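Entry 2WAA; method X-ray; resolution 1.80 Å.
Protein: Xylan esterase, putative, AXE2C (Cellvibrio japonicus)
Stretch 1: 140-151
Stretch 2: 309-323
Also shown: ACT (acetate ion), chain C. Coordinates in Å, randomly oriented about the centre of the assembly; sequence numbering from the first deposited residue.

Stretch 1, residues 140-151: DSVTCGEAIDRV
Stretch 2 (309-323) PGDNSDAHPTKDQHA

The guanidinium of Arg150 is sandwiched and ringed by stretch 2: Asp314 CB lies over one face, Thr318 CA over the opposite face, and carbonyl and carboxylate oxygens of stretch 2 accept hydrogen bonds from its NH1 and NH2. Arg150 NH1 donates to Asp311 OD1 (2.8 Å, a salt bridge) and to Asp314 O (2.9 Å); Arg150 NH2 donates to His316 O at 2.7 Å and 164°. Arg150 NE turns back to its own stretch, reaching Ala147 O at 2.9 Å. Arg150 adopts p, t, p with chi4 of -166°.

Residues Val142 to Arg150 form three overlapping or adjoining turns: type I over Val142-Gly145, type II over Gly145-Ile148, type I over Ala147-Arg150. Gly145 (83/20) and Ala147 (71/13) have positive phi. Stretch 2 is loop until the helix from Lys319, capped by Thr318 OG1, which accepts from Gln321 N (3.1 Å). Register is set by two CA pairs, in the same order along both chains: Ala147 CA to His316 CA is 6.4 Å. Ile148 CA to Lys319 CA is 4.8 Å.

His316 (m, chi2 87°) is held by Asp314 OD1, which accepts from His316 ND1 (2.8 Å) and His316 N (2.9 Å). His316 NE2 faces Ser141 OG at 2.7 Å, a weak bond at 121° to an atom modelled too close to a neighbour and so less surely placed, and His316 NE2 donates to acetate O at 3.2 Å; Ser141 N binds acetate OXT at 3.0 Å. Glu146 CG covers the His316 ring, 3.9 Å from its centroid.

His322 (m, chi2 -97°) carries Ile148 (m, t) on one face, Ile148 CD1 lying 3.5 Å from the His322 ring centroid and 4° off the normal; Val142 O meets its edge, 3.2 Å from His322 CE1. Water 1 joins His322 NE2 to Glu146 O and Pro317 O, each 2.8 Å from the water oxygen. Lys319 (t, t, m, t), kinked at chi3, passes Ile148, Lys319 CE to Ile148 CG2 3.6 Å, before Lys319 NZ forms a 2.7 Å salt bridge with Asp149 OD1.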

ATOM      1  N   ASP A 140       7.419  -4.802   4.085  1.00  7.29           N
ATOM      2  CA  ASP A 140       8.554  -4.419   3.268  1.00  7.65           C
ATOM      3  C   ASP A 140       8.177  -4.487   1.780  1.00  8.65           C
ATOM      4  O   ASP A 140       7.015  -4.328   1.444  1.00  8.57           O
ATOM      5  CB  ASP A 140       9.741  -5.330   3.638  1.00  6.47           C
ATOM      6  CG  ASP A 140       9.410  -6.838   3.521  1.00  9.24           C
ATOM      7  OD1 ASP A 140       8.623  -7.284   2.625  1.00 10.02           O
ATOM      8  OD2 ASP A 140       9.944  -7.609   4.364  1.00 10.29           O
ATOM      9  N   SER A 141       9.142  -4.711   0.884  1.00  8.60           N
ATOM     10  CA  SER A 141       8.846  -4.580  -0.551  1.00  9.32           C
ATOM     11  C   SER A 141       7.825  -5.573  -1.078  1.00  8.19           C
ATOM     12  O   SER A 141       7.186  -5.273  -2.093  1.00  8.18           O
ATOM     13  CB  SER A 141      10.119  -4.723  -1.457  1.00  9.19           C
ATOM     14  OG  SER A 141      10.559  -6.071  -1.387  1.00 13.45           O
ATOM     15  N   VAL A 142       7.680  -6.742  -0.437  1.00  6.99           N
ATOM     16  CA  VAL A 142       6.664  -7.699  -0.894  1.00  7.44           C
ATOM     17  C   VAL A 142       5.256  -7.035  -0.719  1.00  7.36           C
ATOM     18  O   VAL A 142       4.425  -7.059  -1.619  1.00  7.59           O
ATOM     19  CB  VAL A 142       6.741  -9.004  -0.115  1.00  7.80           C
ATOM     20  CG1 VAL A 142       5.639  -9.974  -0.619  1.00  6.85           C
ATOM     21  CG2 VAL A 142       8.172  -9.634  -0.294  1.00  7.82           C
ATOM     22  N   THR A 143       5.030  -6.432   0.437  1.00  5.91           N
ATOM     23  CA  THR A 143       3.776  -5.706   0.693  1.00  7.33           C
ATOM     24  C   THR A 143       3.649  -4.533  -0.292  1.00  8.03           C
ATOM     25  O   THR A 143       2.524  -4.172  -0.714  1.00  8.96           O
ATOM     26  CB  THR A 143       3.688  -5.247   2.168  1.00  7.71           C
ATOM     27  OG1 THR A 143       3.646  -6.389   3.038  1.00  8.77           O
ATOM     28  CG2 THR A 143       2.427  -4.364   2.448  1.00  6.91           C
ATOM     29  N   CYS A 144       4.789  -3.931  -0.669  1.00  9.45           N
ATOM     30  CA  CYS A 144       4.780  -2.810  -1.590  1.00 11.18           C
ATOM     31  C   CYS A 144       4.574  -3.231  -3.051  1.00 12.25           C
ATOM     32  O   CYS A 144       4.485  -2.369  -3.886  1.00 13.98           O
ATOM     33  CB  CYS A 144       6.108  -2.038  -1.545  1.00 11.95           C
ATOM     34  SG  CYS A 144       6.245  -0.954  -0.217  1.00 17.33           S
ATOM     35  N   GLY A 145       4.586  -4.520  -3.359  1.00 10.96           N
ATOM     36  CA  GLY A 145       4.314  -5.017  -4.709  1.00  9.64           C
ATOM     37  C   GLY A 145       5.520  -4.993  -5.628  1.00  9.67           C
ATOM     38  O   GLY A 145       5.373  -4.980  -6.848  1.00  9.56           O
ATOM     39  N   GLU A 146       6.719  -4.938  -5.055  1.00  7.80           N
ATOM     40  CA  GLU A 146       7.919  -4.927  -5.901  1.00  8.50           C
ATOM     41  C   GLU A 146       8.050  -6.149  -6.848  1.00  9.29           C
ATOM     42  O   GLU A 146       7.844  -7.293  -6.433  1.00  9.87           O
ATOM     43  CB  GLU A 146       9.183  -4.833  -5.022  1.00  7.97           C
ATOM     44  CG  GLU A 146      10.517  -4.961  -5.879  1.00  6.96           C
ATOM     45  CD  GLU A 146      11.762  -4.547  -5.070  1.00  7.98           C
ATOM     46  OE1 GLU A 146      11.644  -4.057  -3.930  1.00  7.87           O
ATOM     47  OE2 GLU A 146      12.894  -4.650  -5.615  1.00  8.20           O
ATOM     48  N   ALA A 147       8.328  -5.859  -8.128  1.00  9.27           N
ATOM     49  CA  ALA A 147       8.678  -6.894  -9.148  1.00 10.23           C
ATOM     50  C   ALA A 147       7.512  -7.771  -9.575  1.00 10.27           C
ATOM     51  O   ALA A 147       7.701  -8.784 -10.281  1.00 11.85           O
ATOM     52  CB  ALA A 147       9.869  -7.761  -8.661  1.00  9.49           C
ATOM     53  N   ILE A 148       6.293  -7.381  -9.222  1.00  9.46           N
ATOM     54  CA  ILE A 148       5.136  -8.129  -9.730  1.00  8.85           C
ATOM     55  C   ILE A 148       5.060  -8.057 -11.253  1.00  9.78           C
ATOM     56  O   ILE A 148       4.676  -9.069 -11.902  1.00 10.65           O
ATOM     57  CB  ILE A 148       3.833  -7.667  -9.039  1.00  8.96           C
ATOM     58  CG1 ILE A 148       3.906  -8.118  -7.560  1.00  7.29           C
ATOM     59  CG2 ILE A 148       2.581  -8.171  -9.759  1.00  7.66           C
ATOM     60  CD1 ILE A 148       2.740  -7.648  -6.734  1.00  8.39           C
ATOM     61  N   ASP A 149       5.397  -6.902 -11.837  1.00  9.21           N
ATOM     62  CA  ASP A 149       5.238  -6.740 -13.295  1.00  9.51           C
ATOM     63  C   ASP A 149       6.562  -6.877 -14.038  1.00 10.15           C
ATOM     64  O   ASP A 149       6.783  -6.208 -15.044  1.00 11.04           O
ATOM     65  CB  ASP A 149       4.563  -5.399 -13.683  1.00  9.57           C
ATOM     66  CG  ASP A 149       3.043  -5.401 -13.478  1.00 11.59           C
ATOM     67  OD1 ASP A 149       2.437  -6.462 -13.155  1.00 11.81           O
ATOM     68  OD2 ASP A 149       2.429  -4.302 -13.598  1.00 11.33           O
ATOM     69  N   ARG A 150       7.436  -7.742 -13.539  1.00 10.41           N
ATOM     70  CA  ARG A 150       8.738  -7.960 -14.154  1.00 10.78           C
ATOM     71  C   ARG A 150       8.475  -8.545 -15.529  1.00 11.40           C
ATOM     72  O   ARG A 150       7.483  -9.231 -15.742  1.00 11.16           O
ATOM     73  CB  ARG A 150       9.542  -8.987 -13.337  1.00 10.77           C
ATOM     74  CG  ARG A 150       9.024 -10.434 -13.553  1.00 12.70           C
ATOM     75  CD  ARG A 150       9.561 -11.456 -12.515  1.00 16.10           C
ATOM     76  NE  ARG A 150       9.043 -11.148 -11.172  1.00 15.38           N
ATOM     77  CZ  ARG A 150       9.485 -11.643 -10.022  1.00 14.81           C
ATOM     78  NH1 ARG A 150      10.464 -12.557  -9.986  1.00 13.70           N
ATOM     79  NH2 ARG A 150       8.912 -11.206  -8.900  1.00 12.79           N
ATOM     80  N   VAL A 151       9.415  -8.374 -16.433  1.00 11.91           N
ATOM     81  CA  VAL A 151       9.311  -9.061 -17.724  1.00 14.45           C
ATOM     82  C   VAL A 151      10.691  -9.609 -18.018  1.00 16.04           C
ATOM     83  O   VAL A 151      11.682  -8.934 -17.790  1.00 15.64           O
ATOM     84  CB  VAL A 151       8.894  -8.060 -18.800  1.00 13.64           C
ATOM     85  CG1 VAL A 151       9.311  -8.552 -20.207  1.00 18.40           C
ATOM     86  CG2 VAL A 151       7.412  -7.815 -18.686  1.00 14.81           C
ATOM     87  N   PRO A 309       9.319 -18.593  -3.927  1.00 12.24           N
ATOM     88  CA  PRO A 309      10.718 -18.364  -4.246  1.00 12.18           C
ATOM     89  C   PRO A 309      10.989 -17.305  -5.303  1.00 11.96           C
ATOM     90  O   PRO A 309      12.137 -17.111  -5.642  1.00 13.48           O
ATOM     91  CB  PRO A 309      11.174 -19.753  -4.749  1.00 12.90           C
ATOM     92  CG  PRO A 309       9.971 -20.226  -5.494  1.00 12.98           C
ATOM     93  CD  PRO A 309       8.834 -19.861  -4.508  1.00 12.29           C
ATOM     94  N   GLY A 310       9.980 -16.636  -5.854  1.00 12.30           N
ATOM     95  CA  GLY A 310      10.244 -15.750  -6.977  1.00 12.23           C
ATOM     96  C   GLY A 310      10.532 -16.558  -8.239  1.00 13.91           C
ATOM     97  O   GLY A 310       9.928 -17.599  -8.456  1.00 14.21           O
ATOM     98  N   ASP A 311      11.439 -16.077  -9.076  1.00 14.85           N
ATOM     99  CA  ASP A 311      11.833 -16.852 -10.280  1.00 16.82           C
ATOM    100  C   ASP A 311      13.270 -16.521 -10.605  1.00 18.74           C
ATOM    101  O   ASP A 311      13.941 -15.843  -9.817  1.00 18.38           O
ATOM    102  CB  ASP A 311      10.897 -16.635 -11.490  1.00 15.84           C
ATOM    103  CG  ASP A 311      10.923 -15.206 -12.050  1.00 17.90           C
ATOM    104  OD1 ASP A 311      11.794 -14.373 -11.705  1.00 18.60           O
ATOM    105  OD2 ASP A 311      10.025 -14.915 -12.876  1.00 20.72           O
ATOM    106  N   ASN A 312      13.753 -16.992 -11.749  1.00 20.68           N
ATOM    107  CA  ASN A 312      15.155 -16.807 -12.055  1.00 23.35           C
ATOM    108  C   ASN A 312      15.555 -15.356 -12.105  1.00 24.00           C
ATOM    109  O   ASN A 312      16.642 -15.023 -11.650  1.00 25.48           O
ATOM    110  CB  ASN A 312      15.519 -17.502 -13.369  1.00 24.81           C
ATOM    111  CG  ASN A 312      15.549 -18.996 -13.219  1.00 29.61           C
ATOM    112  OD1 ASN A 312      15.774 -19.508 -12.113  1.00 34.31           O
ATOM    113  ND2 ASN A 312      15.290 -19.720 -14.316  1.00 35.41           N
ATOM    114  N   SER A 313      14.664 -14.492 -12.598  1.00 23.84           N
ATOM    115  CA  SER A 313      14.998 -13.063 -12.740  1.00 23.54           C
ATOM    116  C   SER A 313      15.017 -12.246 -11.450  1.00 22.17           C
ATOM    117  O   SER A 313      15.662 -11.206 -11.407  1.00 23.23           O
ATOM    118  CB  SER A 313      14.069 -12.373 -13.733  1.00 24.28           C
ATOM    119  OG  SER A 313      12.703 -12.536 -13.370  1.00 28.35           O
ATOM    120  N   ASP A 314      14.278 -12.670 -10.422  1.00 18.94           N
ATOM    121  CA  ASP A 314      14.187 -11.871  -9.188  1.00 15.12           C
ATOM    122  C   ASP A 314      13.596 -12.760  -8.089  1.00 14.66           C
ATOM    123  O   ASP A 314      12.620 -13.470  -8.321  1.00 12.77           O
ATOM    124  CB  ASP A 314      13.332 -10.643  -9.486  1.00 15.26           C
ATOM    125  CG  ASP A 314      13.463  -9.547  -8.433  1.00 14.96           C
ATOM    126  OD1 ASP A 314      13.159  -9.853  -7.275  1.00 17.66           O
ATOM    127  OD2 ASP A 314      13.873  -8.390  -8.755  1.00 14.85           O
ATOM    128  N   ALA A 315      14.214 -12.757  -6.912  1.00 14.07           N
ATOM    129  CA  ALA A 315      13.721 -13.570  -5.783  1.00 14.23           C
ATOM    130  C   ALA A 315      12.424 -13.040  -5.184  1.00 12.55           C
ATOM    131  O   ALA A 315      11.783 -13.750  -4.425  1.00 11.76           O
ATOM    132  CB  ALA A 315      14.782 -13.661  -4.681  1.00 15.13           C
ATOM    133  N   HIS A 316      12.015 -11.796  -5.504  1.00 11.36           N
ATOM    134  CA  HIS A 316      10.744 -11.305  -4.965  1.00 10.74           C
ATOM    135  C   HIS A 316       9.619 -12.162  -5.524  1.00  9.67           C
ATOM    136  O   HIS A 316       9.681 -12.578  -6.680  1.00 10.62           O
ATOM    137  CB  HIS A 316      10.482  -9.843  -5.363  1.00 10.42           C
ATOM    138  CG  HIS A 316      11.291  -8.857  -4.582  1.00 10.92           C
ATOM    139  ND1 HIS A 316      12.561  -8.494  -4.959  1.00 10.99           N
ATOM    140  CD2 HIS A 316      11.005  -8.145  -3.461  1.00 12.89           C
ATOM    141  CE1 HIS A 316      13.042  -7.613  -4.090  1.00 13.38           C
ATOM    142  NE2 HIS A 316      12.118  -7.389  -3.167  1.00 14.12           N
ATOM    143  N   PRO A 317       8.566 -12.418  -4.725  1.00  8.80           N
ATOM    144  CA  PRO A 317       7.476 -13.243  -5.218  1.00  7.09           C
ATOM    145  C   PRO A 317       6.907 -12.716  -6.546  1.00  9.06           C
ATOM    146  O   PRO A 317       6.745 -11.483  -6.732  1.00  9.42           O
ATOM    147  CB  PRO A 317       6.442 -13.175  -4.083  1.00  8.32           C
ATOM    148  CG  PRO A 317       7.319 -13.084  -2.813  1.00  6.13           C
ATOM    149  CD  PRO A 317       8.477 -12.180  -3.258  1.00  8.08           C
ATOM    150  N   THR A 318       6.589 -13.641  -7.446  1.00  8.81           N
ATOM    151  CA  THR A 318       5.998 -13.268  -8.722  1.00  9.38           C
ATOM    152  C   THR A 318       4.513 -12.894  -8.590  1.00  9.04           C
ATOM    153  O   THR A 318       3.897 -13.076  -7.537  1.00  8.96           O
ATOM    154  CB  THR A 318       6.032 -14.472  -9.701  1.00  9.71           C
ATOM    155  OG1 THR A 318       5.306 -15.566  -9.131  1.00 10.23           O
ATOM    156  CG2 THR A 318       7.465 -14.915  -9.989  1.00 11.21           C
ATOM    157  N   LYS A 319       3.951 -12.375  -9.683  1.00  9.44           N
ATOM    158  CA  LYS A 319       2.517 -12.093  -9.739  1.00  9.76           C
ATOM    159  C   LYS A 319       1.711 -13.328  -9.385  1.00  9.77           C
ATOM    160  O   LYS A 319       0.785 -13.238  -8.571  1.00 10.28           O
ATOM    161  CB  LYS A 319       2.131 -11.590 -11.138  1.00 10.23           C
ATOM    162  CG  LYS A 319       0.590 -11.352 -11.330  1.00 12.76           C
ATOM    163  CD  LYS A 319       0.288 -10.713 -12.710  1.00 15.16           C
ATOM    164  CE  LYS A 319       0.960  -9.304 -12.744  1.00 22.49           C
ATOM    165  NZ  LYS A 319       0.866  -8.467 -14.057  1.00 26.49           N
ATOM    166  N   ASP A 320       2.016 -14.491  -9.954  1.00  9.49           N
ATOM    167  CA  ASP A 320       1.190 -15.653  -9.570  1.00 10.86           C
ATOM    168  C   ASP A 320       1.388 -16.077  -8.097  1.00  9.86           C
ATOM    169  O   ASP A 320       0.473 -16.575  -7.456  1.00  9.43           O
ATOM    170  CB  ASP A 320       1.465 -16.835 -10.490  1.00 11.68           C
ATOM    171  CG  ASP A 320       0.901 -16.604 -11.873  1.00 18.87           C
ATOM    172  OD1 ASP A 320      -0.027 -15.761 -12.023  1.00 22.74           O
ATOM    173  OD2 ASP A 320       1.390 -17.269 -12.813  1.00 24.95           O
ATOM    174  N   GLN A 321       2.604 -15.900  -7.585  1.00  9.23           N
ATOM    175  CA  GLN A 321       2.854 -16.153  -6.178  1.00  9.19           C
ATOM    176  C   GLN A 321       2.063 -15.195  -5.263  1.00  8.97           C
ATOM    177  O   GLN A 321       1.536 -15.606  -4.224  1.00  8.69           O
ATOM    178  CB  GLN A 321       4.339 -16.097  -5.892  1.00  8.54           C
ATOM    179  CG  GLN A 321       5.035 -17.353  -6.499  1.00  9.23           C
ATOM    180  CD  GLN A 321       6.519 -17.221  -6.671  1.00 10.64           C
ATOM    181  OE1 GLN A 321       7.149 -16.237  -6.242  1.00 10.52           O
ATOM    182  NE2 GLN A 321       7.109 -18.222  -7.328  1.00 12.25           N
ATOM    183  N   HIS A 322       2.005 -13.916  -5.617  1.00  7.70           N
ATOM    184  CA  HIS A 322       1.146 -12.992  -4.845  1.00  7.41           C
ATOM    185  C   HIS A 322      -0.310 -13.459  -4.823  1.00  8.42           C
ATOM    186  O   HIS A 322      -0.989 -13.349  -3.824  1.00  8.31           O
ATOM    187  CB  HIS A 322       1.228 -11.582  -5.423  1.00  7.03           C
ATOM    188  CG  HIS A 322       2.364 -10.776  -4.873  1.00  5.84           C
ATOM    189  ND1 HIS A 322       2.213  -9.883  -3.831  1.00  8.40           N
ATOM    190  CD2 HIS A 322       3.678 -10.740  -5.221  1.00  5.37           C
ATOM    191  CE1 HIS A 322       3.389  -9.339  -3.541  1.00  9.02           C
ATOM    192  NE2 HIS A 322       4.301  -9.839  -4.375  1.00  7.97           N
ATOM    193  N   ALA A 323      -0.814 -13.954  -5.960  1.00  8.00           N
ATOM    194  CA  ALA A 323      -2.176 -14.490  -5.990  1.00  9.28           C
ATOM    195  C   ALA A 323      -2.296 -15.684  -5.042  1.00  9.35           C
ATOM    196  O   ALA A 323      -3.268 -15.786  -4.280  1.00  9.12           O
ATOM    197  CB  ALA A 323      -2.548 -14.894  -7.446  1.00  8.45           C
TER
HETATM  198  C   ACT C1343      12.481  -6.359   0.554  1.00 15.00           C
HETATM  199  O   ACT C1343      13.309  -6.216  -0.413  1.00 15.14           O
HETATM  200  OXT ACT C1343      12.067  -5.296   1.071  1.00 13.71           O
HETATM  201  CH3 ACT C1343      12.008  -7.695   1.059  1.00 15.63           C
HETATM  202  O   HOH W   1       7.016  -9.408  -4.848  1.00  8.73           O
HETATM  203  O   HOH W   2       5.874 -11.514 -11.636  1.00 11.33           O